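Local coordinates for protein sulfate adenylyltransferase (Allochromatium vinosum, PDB 4DNX) that catalyses the transfer of the adenylyl group of ATP to sulfate, giving adenosine 5'-phosphosulfate and diphosphate, at residues L31-V36 with A100-N105; S38-N43 with L83-E88; L112-V117 with P160-N165; T118-V123 with G153-S158. All coordinates share one frame; numbering follows the deposited sequence.

Contact 1 of 4, residues L31-V36 with A100-N105; sequences LPSVIV and ALRDPN
S33, V34 and I35 pair in parallel register with A100, L101 and R102, the strand axes 4.7 Å apart at closest and inclined by 23°, and four backbone hydrogen bonds join the segments, from A100 N to P32 O at one end to V36 N to R102 O at the other. On the face that carries S33, A100, I35 and R102, the arginine chain runs extended from CG to NE back alongside S33. R102 NE meets S33 OG at 3.2 Å in a weak bond, bent to 140° at the hydrogen, with the hydroxyl at the edge of the guanidinium and in its plane. A water accepts from R102 NH2 at 2.9 Å and donates to L31 O, while E29 forms a salt bridge with NH2 and N109 O accepts from NH1. An alanine in place of R102 would probably leave E29 without its charge partner and S33 OG without this donor. I35 CG1 rests 3.9 Å from R102 CB. On the other face V34 and L101 point the same way side by side, V34 CG2 3.8 Å from L101 CD2. The V36 side chain crosses that of L101 at about a right angle, V36 CG1 meeting L101 CD2. P104 CG lies 3.2 Å from V36 O. The pair forms an edge of the mixed sheet of the PUA-like domain: strand 111-116 flanks 98-102 on its other side, and A41 of helix 38-48 packs on V36 and P104.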
loop_
_atom_site.group_PDB
_atom_site.type_symbol
_atom_site.label_atom_id
_atom_site.label_comp_id
_atom_site.label_asym_id
_atom_site.label_seq_id
_atom_site.Cartn_x
_atom_site.Cartn_y
_atom_site.Cartn_z
ATOM N N LEU A 31 -3.684 26.983 10.325
ATOM C CA LEU A 31 -4.034 26.718 11.714
ATOM C C LEU A 31 -2.813 26.949 12.646
ATOM O O LEU A 31 -1.665 26.744 12.207
ATOM C CB LEU A 31 -4.473 25.237 11.868
ATOM C CG LEU A 31 -5.873 24.866 11.352
ATOM C CD1 LEU A 31 -6.132 23.362 11.527
ATOM C CD2 LEU A 31 -6.946 25.698 12.054
ATOM N N PRO A 32 -3.047 27.346 13.911
ATOM C CA PRO A 32 -1.965 27.225 14.930
ATOM C C PRO A 32 -1.500 25.774 14.966
ATOM O O PRO A 32 -2.309 24.845 14.822
ATOM C CB PRO A 32 -2.673 27.525 16.255
ATOM C CG PRO A 32 -4.035 28.169 15.855
ATOM C CD PRO A 32 -4.368 27.525 14.543
ATOM N N SER A 33 -0.217 25.558 15.199
ATOM C CA SER A 33 0.296 24.193 15.075
ATOM C C SER A 33 1.322 23.869 16.160
ATOM O O SER A 33 1.901 24.787 16.755
ATOM C CB SER A 33 0.883 23.984 13.662
ATOM O OG SER A 33 2.074 24.749 13.428
ATOM N N VAL A 34 1.510 22.581 16.420
ATOM C CA VAL A 34 2.541 22.145 17.384
ATOM C C VAL A 34 3.226 20.965 16.737
ATOM O O VAL A 34 2.576 20.217 16.027
ATOM C CB VAL A 34 1.964 21.696 18.752
ATOM C CG1 VAL A 34 1.453 22.927 19.581
ATOM C CG2 VAL A 34 0.875 20.637 18.590
ATOM N N ILE A 35 4.529 20.807 16.990
ATOM C CA ILE A 35 5.241 19.558 16.565
ATOM C C ILE A 35 5.118 18.561 17.723
ATOM O O ILE A 35 5.488 18.879 18.866
ATOM C CB ILE A 35 6.741 19.858 16.218
ATOM C CG1 ILE A 35 6.838 20.805 14.996
ATOM C CG2 ILE A 35 7.525 18.522 16.088
ATOM C CD1 ILE A 35 8.099 21.717 15.018
ATOM N N VAL A 36 4.564 17.378 17.454
ATOM C CA VAL A 36 4.250 16.428 18.527
ATOM C C VAL A 36 5.449 15.486 18.754
ATOM O O VAL A 36 6.413 15.513 17.977
ATOM C CB VAL A 36 2.943 15.610 18.219
ATOM C CG1 VAL A 36 1.755 16.567 18.109
ATOM C CG2 VAL A 36 3.039 14.720 16.958
ATOM N N ALA A 100 -3.190 22.161 14.017
ATOM C CA ALA A 100 -2.499 21.177 13.157
ATOM C C ALA A 100 -1.421 20.508 14.002
ATOM O O ALA A 100 -0.690 21.176 14.748
ATOM C CB ALA A 100 -1.863 21.862 11.928
ATOM N N LEU A 101 -1.349 19.187 13.912
ATOM C CA LEU A 101 -0.268 18.401 14.565
ATOM C C LEU A 101 0.787 18.085 13.500
ATOM O O LEU A 101 0.477 17.494 12.477
ATOM C CB LEU A 101 -0.838 17.101 15.134
ATOM C CG LEU A 101 -2.024 17.192 16.105
ATOM C CD1 LEU A 101 -2.383 15.819 16.631
ATOM C CD2 LEU A 101 -1.753 18.212 17.258
ATOM N N ARG A 102 2.042 18.494 13.744
ATOM C CA ARG A 102 3.106 18.406 12.740
ATOM C C ARG A 102 4.034 17.244 13.119
ATOM O O ARG A 102 4.194 16.956 14.290
ATOM C CB ARG A 102 3.856 19.720 12.655
ATOM C CG ARG A 102 2.997 20.808 11.910
ATOM C CD ARG A 102 3.715 22.132 11.784
ATOM N NE ARG A 102 2.950 23.040 10.911
ATOM C CZ ARG A 102 2.978 23.084 9.566
ATOM N NH1 ARG A 102 3.697 22.209 8.825
ATOM N NH2 ARG A 102 2.210 23.974 8.942
ATOM N N ASP A 103 4.592 16.584 12.105
ATOM C CA ASP A 103 5.338 15.331 12.238
ATOM C C ASP A 103 6.806 15.627 12.651
ATOM O O ASP A 103 7.524 16.299 11.924
ATOM C CB ASP A 103 5.331 14.639 10.859
ATOM C CG ASP A 103 5.651 13.178 10.937
ATOM O OD1 ASP A 103 6.371 12.717 11.880
ATOM O OD2 ASP A 103 5.141 12.436 10.040
ATOM N N PRO A 104 7.246 15.054 13.774
ATOM C CA PRO A 104 8.652 15.233 14.182
ATOM C C PRO A 104 9.647 14.427 13.358
ATOM O O PRO A 104 10.872 14.685 13.451
ATOM C CB PRO A 104 8.648 14.741 15.638
ATOM C CG PRO A 104 7.633 13.632 15.662
ATOM C CD PRO A 104 6.503 14.269 14.771
ATOM N N ASN A 105 9.154 13.494 12.552
ATOM C CA ASN A 105 10.041 12.515 11.878
ATOM C C ASN A 105 10.144 12.665 10.352
ATOM O O ASN A 105 10.567 11.746 9.639
ATOM C CB ASN A 105 9.599 11.103 12.213
ATOM C CG ASN A 105 9.746 10.773 13.696
ATOM O OD1 ASN A 105 10.756 11.146 14.373
ATOM N ND2 ASN A 105 8.761 10.073 14.205
HETATM O O HOH W 1 -0.133 25.137 10.239
#

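Contact 2 of 4, residues S38-N43 with L83-E88; sequences SQAAGN and LLCLLE
Within the PUA-like domain, the first turns of helix 38-48 pack against the chain leading into the short strand 86-87, a buried contact of helix and loop bridged by a shared water. N43 and A40, one turn apart, both direct their CB toward this chain. The N43 side chain has CG anti to its carbonyl carbon (chi1 -76°) and crosses L83 obliquely, with N43 OD1 3.5 Å from L83 CD2. Its amide nitrogen turns to the backbone instead: N43 ND2 stands 3.5 Å from L84 O and gives a hydrogen bond to the water at 3.0 Å. That water also accepts from L84 N at 3.0 Å and donates to Q39 OE1 at 3.0 Å, so three bonds hold it between the helix and the chain leading into strand 86-87. A leucine in place of N43 would probably leave the water without one of its donors and disturb the link from helix to L84 N. A40 CB approaches L84 O at 3.8 Å and C85 SG at 4.3 Å. Q39 OE1 has a second partner in Q152 NE2. F58 of strand 57-58 touches A40, N43 and C85, F149 of helix 144-149 lies against Q39 and L84, and strand 155-163 continues the sheet beyond C85 and L87.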
loop_
_atom_site.group_PDB
_atom_site.type_symbol
_atom_site.label_atom_id
_atom_site.label_comp_id
_atom_site.label_asym_id
_atom_site.label_seq_id
_atom_site.Cartn_x
_atom_site.Cartn_y
_atom_site.Cartn_z
ATOM N N SER A 38 7.465 11.822 18.760
ATOM C CA SER A 38 7.360 10.626 17.905
ATOM C C SER A 38 6.309 9.626 18.450
ATOM O O SER A 38 5.612 8.944 17.632
ATOM C CB SER A 38 8.761 9.993 17.721
ATOM O OG SER A 38 8.762 8.866 16.878
ATOM N N GLN A 39 6.173 9.522 19.790
ATOM C CA GLN A 39 5.172 8.645 20.395
ATOM C C GLN A 39 3.749 9.081 19.997
ATOM O O GLN A 39 2.970 8.252 19.530
ATOM C CB GLN A 39 5.340 8.571 21.934
ATOM C CG GLN A 39 4.160 7.901 22.631
ATOM C CD GLN A 39 4.415 7.787 24.128
ATOM O OE1 GLN A 39 3.721 8.422 24.958
ATOM N NE2 GLN A 39 5.419 6.991 24.488
ATOM N N ALA A 40 3.453 10.363 20.133
ATOM C CA ALA A 40 2.139 10.845 19.713
ATOM C C ALA A 40 1.944 10.659 18.204
ATOM O O ALA A 40 0.812 10.418 17.736
ATOM C CB ALA A 40 1.949 12.308 20.105
ATOM N N ALA A 41 2.991 10.912 17.404
ATOM C CA ALA A 41 2.849 10.746 15.945
ATOM C C ALA A 41 2.503 9.295 15.582
ATOM O O ALA A 41 1.696 9.031 14.675
ATOM C CB ALA A 41 4.122 11.256 15.198
ATOM N N GLY A 42 3.147 8.343 16.245
ATOM C CA GLY A 42 2.849 6.917 16.005
ATOM C C GLY A 42 1.422 6.589 16.425
ATOM O O GLY A 42 0.712 5.821 15.756
ATOM N N ASN A 43 0.998 7.170 17.536
ATOM C CA ASN A 43 -0.372 6.984 18.038
ATOM C C ASN A 43 -1.322 7.490 16.937
ATOM O O ASN A 43 -2.357 6.841 16.619
ATOM C CB ASN A 43 -0.608 7.831 19.315
ATOM C CG ASN A 43 0.037 7.237 20.594
ATOM O OD1 ASN A 43 0.412 6.075 20.634
ATOM N ND2 ASN A 43 0.116 8.053 21.647
ATOM N N LEU A 83 -3.363 6.834 25.314
ATOM C CA LEU A 83 -2.945 7.463 24.078
ATOM C C LEU A 83 -2.872 8.946 24.350
ATOM O O LEU A 83 -3.896 9.630 24.320
ATOM C CB LEU A 83 -3.976 7.240 22.967
ATOM C CG LEU A 83 -4.105 5.843 22.370
ATOM C CD1 LEU A 83 -5.109 5.927 21.170
ATOM C CD2 LEU A 83 -2.747 5.260 21.933
ATOM N N LEU A 84 -1.669 9.435 24.636
ATOM C CA LEU A 84 -1.518 10.830 25.065
ATOM C C LEU A 84 -0.779 11.663 24.026
ATOM O O LEU A 84 0.084 11.172 23.265
ATOM C CB LEU A 84 -0.770 10.886 26.402
ATOM C CG LEU A 84 -1.581 10.480 27.648
ATOM C CD1 LEU A 84 -0.662 10.244 28.812
ATOM C CD2 LEU A 84 -2.609 11.596 28.008
ATOM N N CYS A 85 -1.137 12.945 23.979
ATOM C CA CYS A 85 -0.343 13.945 23.230
ATOM C C CYS A 85 0.192 14.930 24.251
ATOM O O CYS A 85 -0.492 15.897 24.646
ATOM C CB CYS A 85 -1.219 14.689 22.203
ATOM S SG CYS A 85 -0.219 15.853 21.253
ATOM N N LEU A 86 1.412 14.648 24.706
ATOM C CA LEU A 86 2.063 15.463 25.736
ATOM C C LEU A 86 3.018 16.433 25.071
ATOM O O LEU A 86 3.714 16.066 24.132
ATOM C CB LEU A 86 2.838 14.557 26.691
ATOM C CG LEU A 86 1.988 13.725 27.665
ATOM C CD1 LEU A 86 2.845 12.690 28.386
ATOM C CD2 LEU A 86 1.393 14.676 28.681
ATOM N N LEU A 87 3.066 17.653 25.595
ATOM C CA LEU A 87 3.854 18.768 25.026
ATOM C C LEU A 87 4.561 19.482 26.187
ATOM O O LEU A 87 4.065 19.503 27.320
ATOM C CB LEU A 87 2.926 19.756 24.351
ATOM C CG LEU A 87 2.035 19.246 23.184
ATOM C CD1 LEU A 87 1.132 20.423 22.807
ATOM C CD2 LEU A 87 2.890 18.780 22.010
ATOM N N GLU A 88 5.676 20.146 25.884
ATOM C CA GLU A 88 6.337 20.969 26.867
ATOM C C GLU A 88 5.423 22.150 27.280
ATOM O O GLU A 88 5.335 22.532 28.462
ATOM C CB GLU A 88 7.647 21.465 26.254
ATOM C CG GLU A 88 8.469 22.323 27.187
ATOM C CD GLU A 88 8.763 21.618 28.496
ATOM O OE1 GLU A 88 9.035 20.391 28.460
ATOM O OE2 GLU A 88 8.706 22.292 29.557
HETATM O O HOH W 2 0.845 7.867 24.536
#

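Contact 3 of 4, residues L112-V117 with P160-N165; sequences LAVMDV and PIQVLN
M115 and I161 meet on one face of an antiparallel pair, the methionine crossing the isoleucine obliquely; with M115 CG anti to the backbone N (chi1 -180°), it comes 3.7 Å from I161 CG2. A113 lies on the same face, its CB 4.3 Å from V163 CG2. The pairing itself rests on four backbone bonds: V114 and Q162 form the hydrogen-bonded pair, each donating its N-H to the other's carbonyl O, with V114 N to Q162 O at 2.8 Å; L164 N reaches L112 O, and D116 N reaches P160 O. Strand 111-116 is central here, because its other edge pairs antiparallel with strand 98-102, and L112 and A113 together face L101 there in a classic beta bulge. The L112 side chain bends back toward the partner segment and crosses N165 at about a right angle, L112 CD1 lying 3.3 Å from N165 OD1; that oxygen accepts from S167 N, while N165 ND2 donates to V111 O. At the opposite end, P160 CD packs 3.3 Å from D116 O. A water lies 2.8 Å from D116 OD2 and 3.0 Å from Q162 OE1, with more acceptors in reach than protons, and R98 forms a salt bridge with D116 OD1. Helix 18-28 covers V114, Q162 and L164, whereas helix 38-48 packs on L112 and I161.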
loop_
_atom_site.group_PDB
_atom_site.type_symbol
_atom_site.label_atom_id
_atom_site.label_comp_id
_atom_site.label_asym_id
_atom_site.label_seq_id
_atom_site.Cartn_x
_atom_site.Cartn_y
_atom_site.Cartn_z
ATOM N N LEU A 112 0.584 16.283 9.977
ATOM C CA LEU A 112 0.216 14.849 10.044
ATOM C C LEU A 112 -1.302 14.682 10.296
ATOM O O LEU A 112 -1.943 13.769 9.752
ATOM C CB LEU A 112 1.018 14.159 11.166
ATOM C CG LEU A 112 0.703 12.719 11.559
ATOM C CD1 LEU A 112 0.889 11.781 10.379
ATOM C CD2 LEU A 112 1.563 12.265 12.740
ATOM N N ALA A 113 -1.896 15.605 11.066
ATOM C CA ALA A 113 -3.321 15.451 11.458
ATOM C C ALA A 113 -3.838 16.822 11.874
ATOM O O ALA A 113 -3.058 17.724 12.156
ATOM C CB ALA A 113 -3.466 14.475 12.657
ATOM N N VAL A 114 -5.167 16.946 11.842
ATOM C CA VAL A 114 -5.861 18.124 12.357
ATOM C C VAL A 114 -6.617 17.661 13.612
ATOM O O VAL A 114 -7.243 16.598 13.611
ATOM C CB VAL A 114 -6.855 18.656 11.283
ATOM C CG1 VAL A 114 -7.696 19.791 11.844
ATOM C CG2 VAL A 114 -6.094 19.142 10.073
ATOM N N MET A 115 -6.585 18.462 14.671
ATOM C CA MET A 115 -7.176 18.040 15.941
ATOM C C MET A 115 -8.146 19.089 16.422
ATOM O O MET A 115 -7.854 20.281 16.322
ATOM C CB MET A 115 -6.060 17.878 16.984
ATOM C CG MET A 115 -6.550 17.435 18.333
ATOM S SD MET A 115 -5.040 17.108 19.329
ATOM C CE MET A 115 -5.824 16.602 20.820
ATOM N N ASP A 116 -9.317 18.653 16.903
ATOM C CA ASP A 116 -10.211 19.566 17.641
ATOM C C ASP A 116 -9.887 19.411 19.104
ATOM O O ASP A 116 -10.094 18.332 19.691
ATOM C CB ASP A 116 -11.692 19.250 17.350
ATOM C CG ASP A 116 -12.045 19.538 15.916
ATOM O OD1 ASP A 116 -11.928 20.713 15.512
ATOM O OD2 ASP A 116 -12.361 18.585 15.160
ATOM N N VAL A 117 -9.344 20.473 19.699
ATOM C CA VAL A 117 -8.877 20.372 21.070
ATOM C C VAL A 117 -10.050 20.568 22.042
ATOM O O VAL A 117 -10.697 21.641 22.039
ATOM C CB VAL A 117 -7.753 21.388 21.336
ATOM C CG1 VAL A 117 -7.352 21.363 22.809
ATOM C CG2 VAL A 117 -6.569 21.081 20.420
ATOM N N PRO A 160 -10.603 14.767 19.374
ATOM C CA PRO A 160 -10.624 13.908 18.195
ATOM C C PRO A 160 -9.689 14.432 17.088
ATOM O O PRO A 160 -9.464 15.651 16.998
ATOM C CB PRO A 160 -12.100 13.974 17.718
ATOM C CG PRO A 160 -12.585 15.309 18.245
ATOM C CD PRO A 160 -11.836 15.586 19.504
ATOM N N ILE A 161 -9.167 13.512 16.260
ATOM C CA ILE A 161 -8.263 13.916 15.182
ATOM C C ILE A 161 -8.740 13.375 13.837
ATOM O O ILE A 161 -9.491 12.393 13.785
ATOM C CB ILE A 161 -6.768 13.455 15.450
ATOM C CG1 ILE A 161 -6.661 11.927 15.393
ATOM C CG2 ILE A 161 -6.232 14.039 16.792
ATOM C CD1 ILE A 161 -5.166 11.436 15.565
ATOM N N GLN A 162 -8.297 14.047 12.773
ATOM C CA GLN A 162 -8.440 13.635 11.361
ATOM C C GLN A 162 -7.017 13.539 10.829
ATOM O O GLN A 162 -6.281 14.542 10.801
ATOM C CB GLN A 162 -9.249 14.674 10.580
ATOM C CG GLN A 162 -10.680 14.796 11.094
ATOM C CD GLN A 162 -11.371 16.080 10.598
ATOM O OE1 GLN A 162 -10.991 17.223 10.946
ATOM N NE2 GLN A 162 -12.368 15.896 9.785
ATOM N N VAL A 163 -6.653 12.342 10.374
ATOM C CA VAL A 163 -5.278 12.015 9.936
ATOM C C VAL A 163 -5.121 12.171 8.420
ATOM O O VAL A 163 -5.983 11.701 7.650
ATOM C CB VAL A 163 -4.884 10.612 10.408
ATOM C CG1 VAL A 163 -3.461 10.289 9.899
ATOM C CG2 VAL A 163 -5.018 10.510 11.959
ATOM N N LEU A 164 -4.080 12.893 7.984
ATOM C CA LEU A 164 -3.906 13.271 6.583
ATOM C C LEU A 164 -2.909 12.391 5.831
ATOM O O LEU A 164 -2.885 12.354 4.596
ATOM C CB LEU A 164 -3.482 14.759 6.482
ATOM C CG LEU A 164 -4.514 15.726 7.072
ATOM C CD1 LEU A 164 -4.014 17.153 6.800
ATOM C CD2 LEU A 164 -5.898 15.551 6.449
ATOM N N ASN A 165 -2.051 11.720 6.581
ATOM C CA ASN A 165 -1.060 10.800 5.965
ATOM C C ASN A 165 -0.530 9.849 7.001
ATOM O O ASN A 165 -0.884 9.931 8.210
ATOM C CB ASN A 165 0.090 11.566 5.283
ATOM C CG ASN A 165 0.839 12.471 6.240
ATOM O OD1 ASN A 165 1.570 11.997 7.116
ATOM N ND2 ASN A 165 0.642 13.790 6.079
HETATM O O HOH W 3 -10.383 17.102 13.835
#

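Contact 4 of 4, residues T118-V123 with G153-S158; sequences TAVEQV and GRTAIS
E121 and A156 form two backbone hydrogen bonds, A156 N to E121 O at 2.8 Å, and V123 N donates to R154 O at the same distance. In the conformer described, one of two deposited, R154 NH1 reaches V123 O at 3.2 Å, a bent bond (137° at the hydrogen) whose donor is tilted from the carbonyl plane, and pairs with D125; neither need hold for the other. On the face of E121 and S158 a water sits among E121 OE1 (2.7 Å from it), A156 O and S158 OG, with more acceptors in reach than protons. E121 OE1 also accepts from L61 N. The antiparallel pair belongs to the mixed sheet of the PUA-like domain and carries two classic beta bulges: T118 and A119 both face S158, with T118 N bonded to S158 O and A119 N adding a weak bond, while R154 and T155 both face L87. On the reverse face Q122, bent at chi2 (-56°), lies beside T155, both pointing the same way, and a water donates to Q122 OE1 at 2.8 Å while bonding T155 OG1. V120 packs there too, its CG1 3.7 Å from T155 CG2 and its CG2 beside I157 CG2. Farther out, V123 CG2 lies 4.1 Å from A156 CB, and M128 and M131 of helix 125-136 cover V123.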
loop_
_atom_site.group_PDB
_atom_site.type_symbol
_atom_site.label_atom_id
_atom_site.label_comp_id
_atom_site.label_asym_id
_atom_site.label_seq_id
_atom_site.Cartn_x
_atom_site.Cartn_y
_atom_site.Cartn_z
ATOM N N THR A 118 -10.361 19.538 22.829
ATOM C CA THR A 118 -11.443 19.691 23.810
ATOM C C THR A 118 -10.961 19.859 25.251
ATOM O O THR A 118 -11.738 20.236 26.127
ATOM C CB THR A 118 -12.504 18.596 23.693
ATOM O OG1 THR A 118 -11.876 17.313 23.754
ATOM C CG2 THR A 118 -13.213 18.746 22.323
ATOM N N ALA A 119 -9.678 19.608 25.503
ATOM C CA ALA A 119 -9.132 19.950 26.817
ATOM C C ALA A 119 -7.639 20.100 26.747
ATOM O O ALA A 119 -6.971 19.491 25.896
ATOM C CB ALA A 119 -9.494 18.898 27.854
ATOM N N VAL A 120 -7.133 20.944 27.635
ATOM C CA VAL A 120 -5.698 21.119 27.792
ATOM C C VAL A 120 -5.456 21.007 29.301
ATOM O O VAL A 120 -5.994 21.813 30.082
ATOM C CB VAL A 120 -5.228 22.514 27.294
ATOM C CG1 VAL A 120 -3.760 22.731 27.632
ATOM C CG2 VAL A 120 -5.477 22.705 25.800
ATOM N N GLU A 121 -4.644 20.036 29.714
ATOM C CA GLU A 121 -4.475 19.682 31.129
ATOM C C GLU A 121 -2.996 19.557 31.511
ATOM O O GLU A 121 -2.194 19.100 30.711
ATOM C CB GLU A 121 -5.179 18.340 31.425
ATOM C CG GLU A 121 -6.700 18.348 31.143
ATOM C CD GLU A 121 -7.358 16.966 31.262
ATOM O OE1 GLU A 121 -6.989 16.091 30.478
ATOM O OE2 GLU A 121 -8.231 16.783 32.151
ATOM N N GLN A 122 -2.636 19.961 32.725
ATOM C CA GLN A 122 -1.297 19.705 33.248
ATOM C C GLN A 122 -1.285 18.388 34.000
ATOM O O GLN A 122 -2.158 18.149 34.841
ATOM C CB GLN A 122 -0.888 20.829 34.215
ATOM C CG GLN A 122 -1.092 22.217 33.642
ATOM C CD GLN A 122 -0.358 22.385 32.315
ATOM O OE1 GLN A 122 0.791 21.941 32.166
ATOM N NE2 GLN A 122 -1.021 23.011 31.340
ATOM N N VAL A 123 -0.292 17.546 33.732
ATOM C CA VAL A 123 -0.142 16.293 34.443
ATOM C C VAL A 123 0.817 16.439 35.629
ATOM O O VAL A 123 1.938 16.936 35.465
ATOM C CB VAL A 123 0.386 15.209 33.512
ATOM C CG1 VAL A 123 0.164 13.853 34.176
ATOM C CG2 VAL A 123 -0.335 15.296 32.143
ATOM N N GLY A 153 7.257 16.219 28.176
ATOM C CA GLY A 153 6.570 17.357 28.754
ATOM C C GLY A 153 5.341 16.900 29.521
ATOM O O GLY A 153 5.002 15.688 29.507
ATOM N N ARG A 154 4.638 17.859 30.126
ATOM C CA ARG A 154 3.552 17.576 31.075
ATOM C C ARG A 154 2.217 18.242 30.730
ATOM O O ARG A 154 1.283 18.227 31.542
ATOM C CB ARG A 154 3.970 18.006 32.503
ATOM C CG ARG A 154 5.197 17.276 33.042
ATOM C CD ARG A 154 5.006 15.756 33.036
ATOM N NE ARG A 154 5.913 15.132 34.003
ATOM C CZ ARG A 154 5.901 15.320 35.324
ATOM N NH1 ARG A 154 4.992 16.116 35.925
ATOM N NH2 ARG A 154 6.809 14.690 36.044
ATOM N N THR A 155 2.108 18.832 29.529
ATOM C CA THR A 155 0.844 19.404 29.081
ATOM C C THR A 155 0.164 18.424 28.128
ATOM O O THR A 155 0.666 18.161 27.045
ATOM C CB THR A 155 1.056 20.767 28.377
ATOM O OG1 THR A 155 1.670 21.690 29.293
ATOM C CG2 THR A 155 -0.284 21.375 27.933
ATOM N N ALA A 156 -0.994 17.902 28.536
ATOM C CA ALA A 156 -1.736 16.945 27.704
ATOM C C ALA A 156 -2.830 17.671 26.930
ATOM O O ALA A 156 -3.641 18.401 27.534
ATOM C CB ALA A 156 -2.354 15.883 28.597
ATOM N N ILE A 157 -2.843 17.508 25.607
ATOM C CA ILE A 157 -3.932 18.061 24.785
ATOM C C ILE A 157 -4.765 16.888 24.293
ATOM O O ILE A 157 -4.215 15.827 23.885
ATOM C CB ILE A 157 -3.399 18.966 23.654
ATOM C CG1 ILE A 157 -2.497 18.192 22.699
ATOM C CG2 ILE A 157 -2.580 20.118 24.292
ATOM C CD1 ILE A 157 -2.171 18.991 21.396
ATOM N N SER A 158 -6.082 17.049 24.365
ATOM C CA SER A 158 -6.978 15.910 24.079
ATOM C C SER A 158 -8.109 16.328 23.160
ATOM O O SER A 158 -8.440 17.529 23.070
ATOM C CB SER A 158 -7.552 15.298 25.374
ATOM O OG SER A 158 -8.174 16.290 26.193
HETATM O O HOH W 4 -10.645 16.237 26.117
HETATM O O HOH W 5 -6.249 16.960 28.022
HETATM O O HOH W 6 3.453 21.800 31.173
#

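All four contacts belong to one mixed sheet and the helices on it. Contacts 3 and 4 share strand 155-163, with centres about 16 Å apart; M115 CE of contact 3 reaches S158 C of contact 4 at 3.3 Å. Contact 1 joins contact 3 through L101, whose O bonds L112 N at 2.8 Å. Contact 2 lies about 11 Å, centre to centre, from both contact 1 and contact 4: V36 CG1 packs on C85 SG at 3.8 Å, and L87 N bonds T155 O at 2.8 Å. A41 also packs on L112 of contact 3. A bound MES, probably from the crystallisation liquor, lies about 4 Å from the side chain of Q162.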